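Local coordinates for tungsten-containing formylmethanofuran dehydrogenase 2 subunit C (Methanothermobacter wolfeii, PDB 5T5I), which belongs to a tungsten-dependent methanogen complex that probably reduces carbon dioxide and attaches it to methanofuran as a formyl group, this subunit contributing an elongated beta-helical domain, at residues C[45-48]-C[49-52]. Numbering follows the deposited sequence.
Sequences VVKL and GDFF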
loop_
_atom_site.group_PDB
_atom_site.type_symbol
_atom_site.label_atom_id
_atom_site.label_comp_id
_atom_site.label_asym_id
_atom_site.label_seq_id
_atom_site.Cartn_x
_atom_site.Cartn_y
_atom_site.Cartn_z
ATOM N N VAL C 45 -49.338 14.297 37.319
ATOM C CA VAL C 45 -49.563 15.708 37.030
ATOM C C VAL C 45 -49.256 16.437 38.356
ATOM O O VAL C 45 -49.786 16.048 39.397
ATOM C CB VAL C 45 -51.028 15.977 36.571
ATOM C CG1 VAL C 45 -51.269 17.466 36.329
ATOM C CG2 VAL C 45 -51.377 15.185 35.315
ATOM N N VAL C 46 -48.400 17.468 38.320
ATOM C CA VAL C 46 -48.040 18.256 39.514
ATOM C C VAL C 46 -48.217 19.733 39.201
ATOM O O VAL C 46 -48.492 20.090 38.065
ATOM C CB VAL C 46 -46.602 17.940 40.036
ATOM C CG1 VAL C 46 -46.482 16.484 40.465
ATOM C CG2 VAL C 46 -45.526 18.301 39.009
ATOM N N LYS C 47 -48.058 20.585 40.211
ATOM C CA LYS C 47 -48.174 22.042 40.071
ATOM C C LYS C 47 -46.801 22.651 39.842
ATOM O O LYS C 47 -45.818 22.176 40.416
ATOM C CB LYS C 47 -48.801 22.647 41.338
ATOM C CG LYS C 47 -50.271 22.290 41.504
ATOM C CD LYS C 47 -50.867 22.865 42.783
ATOM C CE LYS C 47 -50.334 22.218 44.043
ATOM N NZ LYS C 47 -51.373 22.128 45.107
ATOM N N LEU C 48 -46.730 23.737 39.060
ATOM C CA LEU C 48 -45.476 24.457 38.803
ATOM C C LEU C 48 -44.812 24.869 40.122
ATOM O O LEU C 48 -43.606 24.716 40.266
ATOM C CB LEU C 48 -45.750 25.694 37.917
ATOM C CG LEU C 48 -44.550 26.526 37.451
ATOM C CD1 LEU C 48 -43.608 25.723 36.576
ATOM C CD2 LEU C 48 -45.009 27.706 36.645
ATOM N N GLY C 49 -45.628 25.302 41.091
ATOM C CA GLY C 49 -45.187 25.703 42.426
ATOM C C GLY C 49 -44.506 24.613 43.242
ATOM O O GLY C 49 -43.765 24.924 44.176
ATOM N N ASP C 50 -44.755 23.329 42.916
ATOM C CA ASP C 50 -44.102 22.198 43.595
ATOM C C ASP C 50 -42.604 22.134 43.270
ATOM O O ASP C 50 -41.854 21.555 44.049
ATOM C CB ASP C 50 -44.747 20.845 43.202
ATOM C CG ASP C 50 -46.183 20.635 43.663
ATOM O OD1 ASP C 50 -46.573 21.240 44.685
ATOM O OD2 ASP C 50 -46.897 19.809 43.037
ATOM N N PHE C 51 -42.170 22.680 42.112
ATOM C CA PHE C 51 -40.769 22.617 41.672
ATOM C C PHE C 51 -40.119 23.976 41.392
ATOM O O PHE C 51 -38.930 24.013 41.061
ATOM C CB PHE C 51 -40.677 21.692 40.447
ATOM C CG PHE C 51 -40.816 20.242 40.834
ATOM C CD1 PHE C 51 -39.719 19.519 41.281
ATOM C CD2 PHE C 51 -42.055 19.614 40.808
ATOM C CE1 PHE C 51 -39.851 18.176 41.650
ATOM C CE2 PHE C 51 -42.182 18.272 41.176
ATOM C CZ PHE C 51 -41.078 17.560 41.579
ATOM N N PHE C 52 -40.858 25.094 41.567
ATOM C CA PHE C 52 -40.326 26.439 41.357
ATOM C C PHE C 52 -40.911 27.424 42.343
ATOM O O PHE C 52 -42.115 27.376 42.598
ATOM C CB PHE C 52 -40.678 26.970 39.951
ATOM C CG PHE C 52 -40.062 26.195 38.813
ATOM C CD1 PHE C 52 -40.702 25.087 38.279
ATOM C CD2 PHE C 52 -38.840 26.569 38.285
ATOM C CE1 PHE C 52 -40.120 24.357 37.244
ATOM C CE2 PHE C 52 -38.255 25.838 37.262
ATOM C CZ PHE C 52 -38.887 24.726 36.756
#
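Asp50 folds back over Lys47, and backbone and side chain share the work of closing the turn. The amide Asp50 N donates to Lys47 O (3.0 Å), while the carboxylate returns a bond to the same residue: Lys47 N points at Asp50 OD2 over 3.2 Å, nearly straight at 163° but arriving from above the carboxylate plane. Asp50 suits this place because its short chain, with CG anti to the carbonyl carbon (chi1 -66°), sets an acceptor over the end of the strand, where OD2 also rests against Val46 CB. Lys47 NZ stays 4.9 Å from Asp50 OD1, too far for a salt bridge, though the opposite charges may attract weakly.

One residue further on, Leu48 O receives Phe51 N at 3.1 Å and, more weakly, Phe52 N. The Phe52 ring also turns its edge, in plane, to this oxygen.

Two apolar contacts accompany these bonds. Leu48 brings CD1 against Phe52 CD1, a close 3.4 Å, because its chi1 of -176° turns CG away from the backbone N, beside the carbonyl carbon; it meets the ring obliquely. These large apolar groups fit a buried place, which Ile21 borders on the leucine side and Leu6, Pro8 and Val73 on the phenylalanine side. Cutting Leu48 back to an alanine removes CD1 and is likely to open a gap beside the Phe52 ring, leaving it freer to shift. Val46 CG2 makes a lighter contact with Phe51 CE2 at 4.0 Å; the Phe51 ring also meets His41 edge-to-face.

Backbone angles and bonds together define two overlapping type I turns, spanning Lys47 to Asp50 and Leu48 to Phe51. They form the tight connection between strand 44-47 and strand 52-56, at the N-terminal end of the elongated beta-helical chain.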